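Local coordinates for eukaryotic Translation Initiation 4E (Schistosoma mansoni, PDB 3HXI), which recognises the m7G cap at the 5' end of mRNA for translation initiation and is bound by the inhibitory 4E-BP, at residues Y18-F23 and Y60-Y65; L87-A92 and G132-V137; D97-E102 and L159-T164. All coordinates share one frame; numbering follows the deposited sequence.

In the fold
Interactions 1 and 2 each pair neighbouring antiparallel strands of the same curved sheet, and both reach the bound m7GpppG, the first at its nucleosides and the second at its phosphates. Interaction 1 is the more deeply buried and the richer in aromatic rings. Interaction 2 is partly buried, with one apolar face and one mixed face that carries the lysine. Interaction 3, also partly buried, lies on the side of the sheet away from the cap analogue and packs leucine and phenylalanine between one helix and the end of another with its following loop. Its centre is about 9 Å from that of interaction 2, whose Ile88 and Leu135 touch its leucines, while Tyr18 and Trp100 connect it to interaction 1.

Interaction 1. Residues Y18-F23 and Y60-Y65; sequences YYLFQF and YGKDLY. With GTG (7-methyl-guanosine-5'-triphosphate-5'-guanosine), chain C.
Tyr19 and Phe21 pair with Tyr65 and Asp63 as the hydrogen-bonded positions of two antiparallel strands. Tyr19 N donates to Tyr65 O at 2.8 Å and Phe21 N to Asp63 O at 2.8 Å, the latter nearly straight at 172°; the reciprocal bonds run from Tyr65 N and Asp63 N. The residues in between face the other way, and there Leu20 and Leu64 lie side by side, CD2 to CD2 at 3.7 Å.

On the face holding Tyr19, Phe21, Asp63 and Tyr65, the Phe21 CG is anti to the backbone N (chi1 176°). Beyond it the ring turns an edge to Gly61 O and to O3E of m7GpppG, with CE2 3.5 Å from O4E; both ligand atoms belong to the ribose of the second, unmethylated guanosine. Gly61 O is gripped twice, by the hydroxyl O3E at 3.1 Å and by a water at 2.7 Å, and the same water accepts from Phe23 N. Positive phi (83°) suits Gly61, and the lack of a CB lets O3E come close. Phe23 receives the other hydroxyl of that ribose, O2E, over one face of its ring, offset toward the rim. Tyr65 instead extends to the methylated base, its OH 3.9 Å from the N7 methyl carbon C7X.

Further out, the Phe21 ring meets that of Trp29, while the carboxylate of Asp63 is held by a salt bridge to Arg129 and a hydrogen bond from Gln127, two residues that also bind the ligand. Strand 33-41 continues the sheet beyond Tyr18 and Leu20. The arrangement is that of the cap-binding pocket of eIF4E, in which the ends of antiparallel strands and the loops next to them bring aromatic rings and the carbonyl of Gly61 to the dinucleotide.

Interaction 2. Residues L87-A92 and G132-V137; sequences LINVTA and GSKLSV. With GTG (7-methyl-guanosine-5'-triphosphate-5'-guanosine), chain C.
The flat side-chain amide of Asn89 lies side by side with Lys134, the two side chains pointing the same way and OD1 of the asparagine 3.9 Å from CG of the lysine. They belong to an antiparallel pairing within the curved antiparallel sheet of eIF4E, between strands 84-89 and 134-139. Ile88 and Leu135 form the hydrogen-bonded pair, with Ile88 N 2.7 Å from Leu135 O and Leu135 N 2.9 Å from Ile88 O. Just past the strand, Val90 N continues the pattern at 3.0 Å from Ser133 O.

The two faces differ in chemistry. On one, Ile88 CD1 rests against Leu135 CB, and Val90 CG2 presses on Leu135 CD1 at 3.5 Å, tighter than an ordinary carbon contact. Helices 96-108 and 145-159 cover this apolar side through Leu99 and Ile155. On the other face, which carries Asn89 and Lys134, Leu87 CD1 touches Ser136 OG at 3.5 Å and, along the lysine, CB, CG and CD of Lys134. The lysine chain then bends at chi3 (-79°), which places NZ within reach of the triphosphate bridge. There NZ donates to O1B on the PB phosphate of m7GpppG at 2.8 Å.

Interaction 3. Residues D97-E102 and L159-T164; sequences DFLWDE and LELEDT
Leu99 reaches Leu159 and Leu161 with CG set anti to its carbonyl carbon (chi1 -69°), and beyond it CD2 makes the contact. Phe98, one residue earlier on the helix, instead has CG anti to its backbone N (chi1 174°), and its ring reaches the same loop. The Leu99 CD2 methyl is shared: it lies 4.0 Å from Leu159 CB, 3.9 Å from Leu161 CD2 and 3.7 Å from Leu159 O. Leu159 CD1 in turn touches Glu102 CB, about one turn further along helix 96-108.

Leu159 O lies at the edge of the Phe98 ring, 3.9 Å from CE2, and Glu102 CG covers part of one face. The carboxylate of Glu160 comes up obliquely, its CD 4.0 Å from CZ and its plane turned 63° from that of the ring.

Helix 145-159 ends here in a Schellman motif, with Glu160 at positive phi. Ile88 of the sheet lies against Leu159 and Leu161; the contact thus joins helix 96-108 to the end of helix 145-159 and the loop that follows, over the sheet. Outside the two segments, Glu102 OE1 and Asp101 OD2 each form a salt bridge with a basic side chain of the bound peptide. Glu102 therefore splits its chemistry, CB in apolar contact with Leu159 and the carboxylate turned to the peptide, consistent with an acidic surface that suits basic side chains.

Interaction 1. Residues Y18-F23 and Y60-Y65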
loop_
_atom_site.group_PDB
_atom_site.type_symbol
_atom_site.label_atom_id
_atom_site.label_comp_id
_atom_site.label_asym_id
_atom_site.label_seq_id
_atom_site.Cartn_x
_atom_site.Cartn_y
_atom_site.Cartn_z
ATOM N N TYR A 18 -5.079 0.482 -9.697
ATOM C CA TYR A 18 -4.887 -0.817 -9.076
ATOM C C TYR A 18 -4.210 -1.737 -10.080
ATOM O O TYR A 18 -4.647 -1.864 -11.240
ATOM C CB TYR A 18 -6.244 -1.375 -8.664
ATOM C CG TYR A 18 -6.256 -2.411 -7.553
ATOM C CD1 TYR A 18 -6.367 -3.767 -7.849
ATOM C CD2 TYR A 18 -6.229 -2.029 -6.202
ATOM C CE1 TYR A 18 -6.429 -4.724 -6.835
ATOM C CE2 TYR A 18 -6.275 -2.984 -5.178
ATOM C CZ TYR A 18 -6.389 -4.333 -5.515
ATOM O OH TYR A 18 -6.457 -5.302 -4.533
ATOM N N TYR A 19 -3.141 -2.384 -9.638
ATOM C CA TYR A 19 -2.343 -3.198 -10.536
ATOM C C TYR A 19 -2.142 -4.584 -9.983
ATOM O O TYR A 19 -2.101 -4.777 -8.764
ATOM C CB TYR A 19 -0.940 -2.586 -10.712
ATOM C CG TYR A 19 -0.888 -1.155 -11.166
ATOM C CD1 TYR A 19 -0.560 -0.846 -12.479
ATOM C CD2 TYR A 19 -1.127 -0.096 -10.271
ATOM C CE1 TYR A 19 -0.489 0.477 -12.916
ATOM C CE2 TYR A 19 -1.061 1.226 -10.694
ATOM C CZ TYR A 19 -0.750 1.504 -12.018
ATOM O OH TYR A 19 -0.682 2.808 -12.453
ATOM N N LEU A 20 -2.002 -5.543 -10.901
ATOM C CA LEU A 20 -1.562 -6.898 -10.581
ATOM C C LEU A 20 -0.181 -7.127 -11.125
ATOM O O LEU A 20 0.086 -6.846 -12.295
ATOM C CB LEU A 20 -2.503 -7.935 -11.223
ATOM C CG LEU A 20 -4.001 -7.637 -11.138
ATOM C CD1 LEU A 20 -4.799 -8.732 -11.853
ATOM C CD2 LEU A 20 -4.481 -7.482 -9.679
ATOM N N PHE A 21 0.701 -7.646 -10.278
ATOM C CA PHE A 21 2.010 -8.112 -10.715
ATOM C C PHE A 21 1.949 -9.621 -10.951
ATOM O O PHE A 21 1.723 -10.381 -10.025
ATOM C CB PHE A 21 3.097 -7.792 -9.666
ATOM C CG PHE A 21 4.446 -8.332 -10.039
ATOM C CD1 PHE A 21 5.345 -7.545 -10.745
ATOM C CD2 PHE A 21 4.792 -9.644 -9.739
ATOM C CE1 PHE A 21 6.579 -8.050 -11.129
ATOM C CE2 PHE A 21 6.029 -10.154 -10.110
ATOM C CZ PHE A 21 6.916 -9.359 -10.832
ATOM N N GLN A 22 2.154 -10.058 -12.185
ATOM C CA GLN A 22 2.162 -11.496 -12.461
ATOM C C GLN A 22 3.394 -11.878 -13.228
ATOM O O GLN A 22 3.565 -11.440 -14.369
ATOM C CB GLN A 22 0.928 -11.880 -13.269
ATOM C CG GLN A 22 -0.404 -11.663 -12.556
ATOM C CD GLN A 22 -1.571 -11.756 -13.516
ATOM O OE1 GLN A 22 -1.726 -10.914 -14.391
ATOM N NE2 GLN A 22 -2.396 -12.780 -13.353
ATOM N N PHE A 23 4.263 -12.683 -12.616
ATOM C CA PHE A 23 5.523 -13.036 -13.264
ATOM C C PHE A 23 5.287 -14.021 -14.402
ATOM O O PHE A 23 4.618 -15.035 -14.226
ATOM C CB PHE A 23 6.552 -13.635 -12.300
ATOM C CG PHE A 23 7.661 -14.389 -13.004
ATOM C CD1 PHE A 23 8.704 -13.699 -13.629
ATOM C CD2 PHE A 23 7.649 -15.778 -13.064
ATOM C CE1 PHE A 23 9.718 -14.378 -14.301
ATOM C CE2 PHE A 23 8.663 -16.471 -13.730
ATOM C CZ PHE A 23 9.702 -15.761 -14.349
ATOM N N TYR A 60 1.078 -17.449 -4.494
ATOM C CA TYR A 60 2.343 -16.855 -4.057
ATOM C C TYR A 60 3.086 -16.167 -5.201
ATOM O O TYR A 60 3.113 -16.674 -6.332
ATOM C CB TYR A 60 3.256 -17.890 -3.416
ATOM C CG TYR A 60 2.763 -18.446 -2.099
ATOM C CD1 TYR A 60 2.428 -17.606 -1.034
ATOM C CD2 TYR A 60 2.663 -19.819 -1.906
ATOM C CE1 TYR A 60 1.985 -18.128 0.189
ATOM C CE2 TYR A 60 2.230 -20.346 -0.698
ATOM C CZ TYR A 60 1.899 -19.503 0.344
ATOM O OH TYR A 60 1.472 -20.048 1.542
ATOM N N GLY A 61 3.666 -15.007 -4.901
ATOM C CA GLY A 61 4.460 -14.249 -5.868
ATOM C C GLY A 61 3.666 -13.369 -6.821
ATOM O O GLY A 61 4.273 -12.678 -7.659
ATOM N N LYS A 62 2.329 -13.415 -6.728
ATOM C CA LYS A 62 1.429 -12.531 -7.498
ATOM C C LYS A 62 1.025 -11.398 -6.573
ATOM O O LYS A 62 0.467 -11.647 -5.512
ATOM C CB LYS A 62 0.184 -13.269 -7.981
ATOM C CG LYS A 62 -0.921 -12.336 -8.550
ATOM C CD LYS A 62 -2.052 -13.121 -9.228
ATOM C CE LYS A 62 -3.369 -12.337 -9.202
ATOM N NZ LYS A 62 -4.356 -12.883 -10.189
ATOM N N ASP A 63 1.333 -10.167 -6.952
ATOM C CA ASP A 63 1.252 -9.061 -6.013
ATOM C C ASP A 63 0.182 -8.051 -6.432
ATOM O O ASP A 63 -0.179 -7.978 -7.603
ATOM C CB ASP A 63 2.622 -8.368 -5.880
ATOM C CG ASP A 63 3.726 -9.304 -5.367
ATOM O OD1 ASP A 63 3.404 -10.390 -4.883
ATOM O OD2 ASP A 63 4.931 -8.945 -5.437
ATOM N N LEU A 64 -0.300 -7.278 -5.461
ATOM C CA LEU A 64 -1.291 -6.232 -5.674
ATOM C C LEU A 64 -0.658 -4.886 -5.319
ATOM O O LEU A 64 -0.027 -4.751 -4.260
ATOM C CB LEU A 64 -2.503 -6.460 -4.775
ATOM C CG LEU A 64 -3.126 -7.857 -4.770
ATOM C CD1 LEU A 64 -4.225 -7.940 -3.682
ATOM C CD2 LEU A 64 -3.672 -8.190 -6.157
ATOM N N TYR A 65 -0.827 -3.912 -6.212
ATOM C CA TYR A 65 -0.298 -2.549 -6.025
ATOM C C TYR A 65 -1.438 -1.555 -6.152
ATOM O O TYR A 65 -2.179 -1.595 -7.150
ATOM C CB TYR A 65 0.744 -2.224 -7.115
ATOM C CG TYR A 65 2.109 -2.879 -6.937
ATOM C CD1 TYR A 65 3.211 -2.121 -6.496
ATOM C CD2 TYR A 65 2.301 -4.248 -7.202
ATOM C CE1 TYR A 65 4.466 -2.708 -6.319
ATOM C CE2 TYR A 65 3.553 -4.846 -7.032
ATOM C CZ TYR A 65 4.634 -4.064 -6.590
ATOM O OH TYR A 65 5.888 -4.629 -6.391
HETATM P PA GTG C . 10.295 -8.253 -4.386
HETATM O O1A GTG C . 9.239 -9.038 -5.116
HETATM O O2A GTG C . 9.957 -7.019 -3.578
HETATM O O3A GTG C . 11.215 -9.180 -3.452
HETATM P PB GTG C . 10.997 -10.685 -2.986
HETATM O O1B GTG C . 9.645 -10.873 -2.345
HETATM O O2B GTG C . 12.256 -11.045 -2.202
HETATM O O3B GTG C . 11.098 -11.448 -4.397
HETATM N N9A GTG C . 11.764 -4.969 -8.359
HETATM C C8A GTG C . 10.917 -4.801 -7.338
HETATM N N7A GTG C . 10.419 -3.545 -7.390
HETATM C C7X GTG C . 9.440 -3.008 -6.413
HETATM C C5A GTG C . 10.966 -2.942 -8.448
HETATM C C6A GTG C . 10.807 -1.650 -8.963
HETATM O O6A GTG C . 10.048 -0.797 -8.446
HETATM N N1A GTG C . 11.529 -1.314 -10.061
HETATM C C2A GTG C . 12.360 -2.234 -10.647
HETATM N N2A GTG C . 13.081 -1.928 -11.741
HETATM N N3A GTG C . 12.504 -3.482 -10.148
HETATM C C4A GTG C . 11.806 -3.841 -9.057
HETATM O O5D GTG C . 11.322 -7.770 -5.492
HETATM C C5D GTG C . 11.955 -8.741 -6.318
HETATM C C4D GTG C . 12.782 -8.037 -7.370
HETATM O O4D GTG C . 11.903 -7.352 -8.251
HETATM C C3D GTG C . 13.709 -6.974 -6.817
HETATM O O3D GTG C . 14.917 -7.546 -6.320
HETATM C C2D GTG C . 13.921 -6.100 -8.030
HETATM O O2D GTG C . 14.911 -6.689 -8.887
HETATM C C1D GTG C . 12.559 -6.170 -8.711
HETATM P PG GTG C . 10.780 -12.996 -4.691
HETATM O O1G GTG C . 9.907 -13.628 -3.655
HETATM O O2G GTG C . 12.078 -13.673 -5.094
HETATM O O5E GTG C . 9.918 -12.822 -6.036
HETATM C C5E GTG C . 8.587 -12.314 -5.975
HETATM C C4E GTG C . 7.961 -12.341 -7.354
HETATM O O4E GTG C . 8.696 -11.462 -8.210
HETATM C C3E GTG C . 8.031 -13.708 -8.011
HETATM O O3E GTG C . 6.921 -13.793 -8.920
HETATM C C2E GTG C . 9.311 -13.669 -8.832
HETATM O O2E GTG C . 9.289 -14.572 -9.950
HETATM C C1E GTG C . 9.296 -12.215 -9.282
HETATM N N9B GTG C . 10.596 -11.574 -9.564
HETATM C C8B GTG C . 11.502 -11.532 -8.440
HETATM N N7B GTG C . 12.630 -10.812 -9.022
HETATM C C5B GTG C . 12.312 -10.481 -10.309
HETATM C C6B GTG C . 13.029 -9.757 -11.374
HETATM O O6B GTG C . 14.181 -9.317 -11.113
HETATM N N1B GTG C . 12.415 -9.619 -12.583
HETATM C C2B GTG C . 11.153 -10.118 -12.823
HETATM N N2B GTG C . 10.552 -9.964 -14.029
HETATM N N3B GTG C . 10.441 -10.789 -11.884
HETATM C C4B GTG C . 10.966 -10.971 -10.656
HETATM O O HOH W 1 3.460 -13.666 -10.082
#

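Interaction 2. Residues L87-A92 and G132-V137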
loop_
_atom_site.group_PDB
_atom_site.type_symbol
_atom_site.label_atom_id
_atom_site.label_comp_id
_atom_site.label_asym_id
_atom_site.label_seq_id
_atom_site.Cartn_x
_atom_site.Cartn_y
_atom_site.Cartn_z
ATOM N N LEU A 87 7.425 -1.288 5.808
ATOM C CA LEU A 87 7.301 -2.717 5.531
ATOM C C LEU A 87 6.672 -3.466 6.702
ATOM O O LEU A 87 7.107 -3.337 7.855
ATOM C CB LEU A 87 8.671 -3.313 5.171
ATOM C CG LEU A 87 8.657 -4.843 5.017
ATOM C CD1 LEU A 87 8.012 -5.243 3.709
ATOM C CD2 LEU A 87 10.066 -5.363 5.124
ATOM N N ILE A 88 5.639 -4.247 6.388
ATOM C CA ILE A 88 4.889 -4.992 7.406
ATOM C C ILE A 88 5.056 -6.477 7.115
ATOM O O ILE A 88 4.678 -6.936 6.037
ATOM C CB ILE A 88 3.374 -4.684 7.338
ATOM C CG1 ILE A 88 3.086 -3.203 7.631
ATOM C CG2 ILE A 88 2.586 -5.586 8.342
ATOM C CD1 ILE A 88 1.813 -2.708 6.948
ATOM N N ASN A 89 5.637 -7.215 8.064
ATOM C CA ASN A 89 5.795 -8.646 7.920
ATOM C C ASN A 89 4.612 -9.343 8.542
ATOM O O ASN A 89 4.388 -9.268 9.761
ATOM C CB ASN A 89 7.092 -9.128 8.556
ATOM C CG ASN A 89 8.319 -8.610 7.832
ATOM O OD1 ASN A 89 8.358 -8.575 6.603
ATOM N ND2 ASN A 89 9.324 -8.206 8.591
ATOM N N VAL A 90 3.848 -10.008 7.692
ATOM C CA VAL A 90 2.618 -10.679 8.100
ATOM C C VAL A 90 2.964 -11.911 8.912
ATOM O O VAL A 90 3.879 -12.656 8.549
ATOM C CB VAL A 90 1.794 -11.093 6.863
ATOM C CG1 VAL A 90 0.579 -11.945 7.252
ATOM C CG2 VAL A 90 1.374 -9.861 6.091
ATOM N N THR A 91 2.249 -12.096 10.025
ATOM C CA THR A 91 2.374 -13.295 10.843
ATOM C C THR A 91 1.276 -14.322 10.510
ATOM O O THR A 91 0.208 -13.986 9.962
ATOM C CB THR A 91 2.370 -12.958 12.352
ATOM O OG1 THR A 91 1.078 -12.486 12.754
ATOM C CG2 THR A 91 3.422 -11.887 12.678
ATOM N N ALA A 92 1.548 -15.581 10.855
ATOM C CA ALA A 92 0.612 -16.674 10.572
ATOM C C ALA A 92 -0.793 -16.440 11.126
ATOM O O ALA A 92 -1.757 -16.867 10.523
ATOM C CB ALA A 92 1.161 -18.015 11.061
ATOM N N GLY A 132 6.687 -15.879 4.205
ATOM C CA GLY A 132 6.082 -14.825 5.021
ATOM C C GLY A 132 5.708 -13.671 4.105
ATOM O O GLY A 132 6.565 -13.125 3.390
ATOM N N SER A 133 4.427 -13.325 4.118
ATOM C CA SER A 133 3.862 -12.314 3.226
ATOM C C SER A 133 4.224 -10.928 3.751
ATOM O O SER A 133 4.680 -10.784 4.893
ATOM C CB SER A 133 2.330 -12.502 3.099
ATOM O OG SER A 133 1.996 -13.760 2.493
ATOM N N LYS A 134 4.078 -9.916 2.891
ATOM C CA LYS A 134 4.498 -8.567 3.228
ATOM C C LYS A 134 3.444 -7.583 2.740
ATOM O O LYS A 134 2.905 -7.739 1.641
ATOM C CB LYS A 134 5.835 -8.241 2.560
ATOM C CG LYS A 134 7.013 -9.109 3.032
ATOM C CD LYS A 134 8.237 -8.831 2.202
ATOM C CE LYS A 134 8.166 -9.550 0.827
ATOM N NZ LYS A 134 9.517 -9.603 0.186
ATOM N N LEU A 135 3.152 -6.577 3.557
ATOM C CA LEU A 135 2.370 -5.427 3.099
ATOM C C LEU A 135 3.291 -4.228 3.235
ATOM O O LEU A 135 4.088 -4.177 4.171
ATOM C CB LEU A 135 1.130 -5.206 3.965
ATOM C CG LEU A 135 -0.182 -5.933 3.646
ATOM C CD1 LEU A 135 -0.126 -7.383 4.165
ATOM C CD2 LEU A 135 -1.374 -5.212 4.293
ATOM N N SER A 136 3.163 -3.265 2.333
ATOM C CA SER A 136 4.051 -2.105 2.328
ATOM C C SER A 136 3.221 -0.873 2.022
ATOM O O SER A 136 2.235 -0.959 1.301
ATOM C CB SER A 136 5.102 -2.253 1.227
ATOM O OG SER A 136 6.072 -3.221 1.561
ATOM N N VAL A 137 3.644 0.271 2.547
ATOM C CA VAL A 137 3.123 1.551 2.103
ATOM C C VAL A 137 4.321 2.369 1.646
ATOM O O VAL A 137 5.259 2.585 2.410
ATOM C CB VAL A 137 2.398 2.302 3.214
ATOM C CG1 VAL A 137 2.102 3.752 2.781
ATOM C CG2 VAL A 137 1.133 1.569 3.615
HETATM P PA GTG C . 10.295 -8.253 -4.386
HETATM O O1A GTG C . 9.239 -9.038 -5.116
HETATM O O2A GTG C . 9.957 -7.019 -3.578
HETATM O O3A GTG C . 11.215 -9.180 -3.452
HETATM P PB GTG C . 10.997 -10.685 -2.986
HETATM O O1B GTG C . 9.645 -10.873 -2.345
HETATM O O2B GTG C . 12.256 -11.045 -2.202
HETATM O O3B GTG C . 11.098 -11.448 -4.397
HETATM N N9A GTG C . 11.764 -4.969 -8.359
HETATM C C8A GTG C . 10.917 -4.801 -7.338
HETATM N N7A GTG C . 10.419 -3.545 -7.390
HETATM C C7X GTG C . 9.440 -3.008 -6.413
HETATM C C5A GTG C . 10.966 -2.942 -8.448
HETATM C C6A GTG C . 10.807 -1.650 -8.963
HETATM O O6A GTG C . 10.048 -0.797 -8.446
HETATM N N1A GTG C . 11.529 -1.314 -10.061
HETATM C C2A GTG C . 12.360 -2.234 -10.647
HETATM N N2A GTG C . 13.081 -1.928 -11.741
HETATM N N3A GTG C . 12.504 -3.482 -10.148
HETATM C C4A GTG C . 11.806 -3.841 -9.057
HETATM O O5D GTG C . 11.322 -7.770 -5.492
HETATM C C5D GTG C . 11.955 -8.741 -6.318
HETATM C C4D GTG C . 12.782 -8.037 -7.370
HETATM O O4D GTG C . 11.903 -7.352 -8.251
HETATM C C3D GTG C . 13.709 -6.974 -6.817
HETATM O O3D GTG C . 14.917 -7.546 -6.320
HETATM C C2D GTG C . 13.921 -6.100 -8.030
HETATM O O2D GTG C . 14.911 -6.689 -8.887
HETATM C C1D GTG C . 12.559 -6.170 -8.711
HETATM P PG GTG C . 10.780 -12.996 -4.691
HETATM O O1G GTG C . 9.907 -13.628 -3.655
HETATM O O2G GTG C . 12.078 -13.673 -5.094
HETATM O O5E GTG C . 9.918 -12.822 -6.036
HETATM C C5E GTG C . 8.587 -12.314 -5.975
HETATM C C4E GTG C . 7.961 -12.341 -7.354
HETATM O O4E GTG C . 8.696 -11.462 -8.210
HETATM C C3E GTG C . 8.031 -13.708 -8.011
HETATM O O3E GTG C . 6.921 -13.793 -8.920
HETATM C C2E GTG C . 9.311 -13.669 -8.832
HETATM O O2E GTG C . 9.289 -14.572 -9.950
HETATM C C1E GTG C . 9.296 -12.215 -9.282
HETATM N N9B GTG C . 10.596 -11.574 -9.564
HETATM C C8B GTG C . 11.502 -11.532 -8.440
HETATM N N7B GTG C . 12.630 -10.812 -9.022
HETATM C C5B GTG C . 12.312 -10.481 -10.309
HETATM C C6B GTG C . 13.029 -9.757 -11.374
HETATM O O6B GTG C . 14.181 -9.317 -11.113
HETATM N N1B GTG C . 12.415 -9.619 -12.583
HETATM C C2B GTG C . 11.153 -10.118 -12.823
HETATM N N2B GTG C . 10.552 -9.964 -14.029
HETATM N N3B GTG C . 10.441 -10.789 -11.884
HETATM C C4B GTG C . 10.966 -10.971 -10.656
#

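Interaction 3. Residues D97-E102 and L159-T164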
loop_
_atom_site.group_PDB
_atom_site.type_symbol
_atom_site.label_atom_id
_atom_site.label_comp_id
_atom_site.label_asym_id
_atom_site.label_seq_id
_atom_site.Cartn_x
_atom_site.Cartn_y
_atom_site.Cartn_z
ATOM N N ASP A 97 -6.764 -10.523 4.371
ATOM C CA ASP A 97 -7.931 -9.801 3.840
ATOM C C ASP A 97 -8.229 -8.559 4.684
ATOM O O ASP A 97 -8.448 -7.485 4.135
ATOM C CB ASP A 97 -9.165 -10.695 3.823
ATOM C CG ASP A 97 -9.119 -11.756 2.738
ATOM O OD1 ASP A 97 -8.290 -11.657 1.808
ATOM O OD2 ASP A 97 -9.946 -12.693 2.818
ATOM N N PHE A 98 -8.237 -8.726 6.016
ATOM C CA PHE A 98 -8.405 -7.623 6.988
ATOM C C PHE A 98 -7.278 -6.595 6.829
ATOM O O PHE A 98 -7.538 -5.385 6.710
ATOM C CB PHE A 98 -8.450 -8.184 8.427
ATOM C CG PHE A 98 -8.482 -7.129 9.500
ATOM C CD1 PHE A 98 -9.694 -6.517 9.860
ATOM C CD2 PHE A 98 -7.308 -6.741 10.148
ATOM C CE1 PHE A 98 -9.724 -5.522 10.852
ATOM C CE2 PHE A 98 -7.319 -5.756 11.144
ATOM C CZ PHE A 98 -8.525 -5.141 11.500
ATOM N N LEU A 99 -6.035 -7.067 6.827
ATOM C CA LEU A 99 -4.879 -6.159 6.708
ATOM C C LEU A 99 -4.969 -5.297 5.448
ATOM O O LEU A 99 -4.791 -4.081 5.507
ATOM C CB LEU A 99 -3.551 -6.935 6.666
ATOM C CG LEU A 99 -3.102 -7.636 7.954
ATOM C CD1 LEU A 99 -1.774 -8.354 7.719
ATOM C CD2 LEU A 99 -2.972 -6.641 9.127
ATOM N N TRP A 100 -5.236 -5.940 4.322
ATOM C CA TRP A 100 -5.326 -5.226 3.034
ATOM C C TRP A 100 -6.494 -4.268 3.007
ATOM O O TRP A 100 -6.329 -3.110 2.648
ATOM C CB TRP A 100 -5.432 -6.216 1.889
ATOM C CG TRP A 100 -5.219 -5.660 0.505
ATOM C CD1 TRP A 100 -6.054 -5.822 -0.555
ATOM C CD2 TRP A 100 -4.097 -4.889 0.024
ATOM N NE1 TRP A 100 -5.525 -5.204 -1.682
ATOM C CE2 TRP A 100 -4.333 -4.621 -1.348
ATOM C CE3 TRP A 100 -2.928 -4.396 0.614
ATOM C CZ2 TRP A 100 -3.432 -3.873 -2.146
ATOM C CZ3 TRP A 100 -2.025 -3.645 -0.180
ATOM C CH2 TRP A 100 -2.293 -3.396 -1.547
ATOM N N ASP A 101 -7.681 -4.736 3.396
ATOM C CA ASP A 101 -8.854 -3.852 3.423
ATOM C C ASP A 101 -8.687 -2.650 4.366
ATOM O O ASP A 101 -9.041 -1.547 4.002
ATOM C CB ASP A 101 -10.124 -4.612 3.805
ATOM C CG ASP A 101 -10.576 -5.600 2.734
ATOM O OD1 ASP A 101 -10.045 -5.569 1.592
ATOM O OD2 ASP A 101 -11.489 -6.417 3.050
ATOM N N GLU A 102 -8.153 -2.867 5.568
ATOM C CA GLU A 102 -7.939 -1.761 6.511
ATOM C C GLU A 102 -6.908 -0.779 5.957
ATOM O O GLU A 102 -7.045 0.456 6.098
ATOM C CB GLU A 102 -7.447 -2.281 7.868
ATOM C CG GLU A 102 -8.497 -3.081 8.654
ATOM C CD GLU A 102 -9.784 -2.292 8.886
ATOM O OE1 GLU A 102 -9.731 -1.105 9.285
ATOM O OE2 GLU A 102 -10.855 -2.889 8.708
ATOM N N LEU A 159 -4.109 -1.221 11.408
ATOM C CA LEU A 159 -3.908 -2.635 11.091
ATOM C C LEU A 159 -3.791 -3.522 12.327
ATOM O O LEU A 159 -3.711 -4.743 12.205
ATOM C CB LEU A 159 -2.740 -2.815 10.139
ATOM C CG LEU A 159 -3.029 -2.591 8.650
ATOM C CD1 LEU A 159 -3.658 -1.207 8.342
ATOM C CD2 LEU A 159 -1.747 -2.769 7.864
ATOM N N GLU A 160 -3.823 -2.891 13.510
ATOM C CA GLU A 160 -3.757 -3.588 14.799
ATOM C C GLU A 160 -2.501 -4.469 14.846
ATOM O O GLU A 160 -2.545 -5.646 15.224
ATOM C CB GLU A 160 -5.044 -4.396 15.067
ATOM C CG GLU A 160 -6.334 -3.568 14.905
ATOM C CD GLU A 160 -7.602 -4.299 15.338
ATOM O OE1 GLU A 160 -7.547 -5.503 15.655
ATOM O OE2 GLU A 160 -8.673 -3.653 15.371
ATOM N N LEU A 161 -1.381 -3.871 14.443
ATOM C CA LEU A 161 -0.108 -4.571 14.350
ATOM C C LEU A 161 0.637 -4.595 15.669
ATOM O O LEU A 161 0.670 -3.609 16.402
ATOM C CB LEU A 161 0.797 -3.927 13.302
ATOM C CG LEU A 161 0.290 -3.779 11.876
ATOM C CD1 LEU A 161 1.376 -3.133 11.015
ATOM C CD2 LEU A 161 -0.131 -5.123 11.262
ATOM N N GLU A 162 1.272 -5.728 15.934
ATOM C CA GLU A 162 2.024 -5.898 17.161
ATOM C C GLU A 162 3.525 -5.879 16.912
ATOM O O GLU A 162 4.266 -5.210 17.634
ATOM C CB GLU A 162 1.550 -7.164 17.879
ATOM C CG GLU A 162 0.289 -6.877 18.705
ATOM C CD GLU A 162 -0.407 -8.118 19.196
ATOM O OE1 GLU A 162 0.269 -8.988 19.787
ATOM O OE2 GLU A 162 -1.637 -8.221 18.996
ATOM N N ASP A 163 3.959 -6.579 15.871
ATOM C CA ASP A 163 5.365 -6.674 15.540
ATOM C C ASP A 163 5.883 -5.362 14.969
ATOM O O ASP A 163 5.114 -4.566 14.403
ATOM C CB ASP A 163 5.608 -7.801 14.541
ATOM C CG ASP A 163 5.344 -9.159 15.130
ATOM O OD1 ASP A 163 4.969 -9.221 16.308
ATOM O OD2 ASP A 163 5.536 -10.158 14.428
ATOM N N THR A 164 7.193 -5.174 15.111
ATOM C CA THR A 164 7.878 -3.995 14.612
ATOM C C THR A 164 7.714 -3.848 13.109
ATOM O O THR A 164 7.865 -4.832 12.347
ATOM C CB THR A 164 9.384 -4.077 14.925
ATOM O OG1 THR A 164 9.554 -4.168 16.337
ATOM C CG2 THR A 164 10.135 -2.850 14.389
#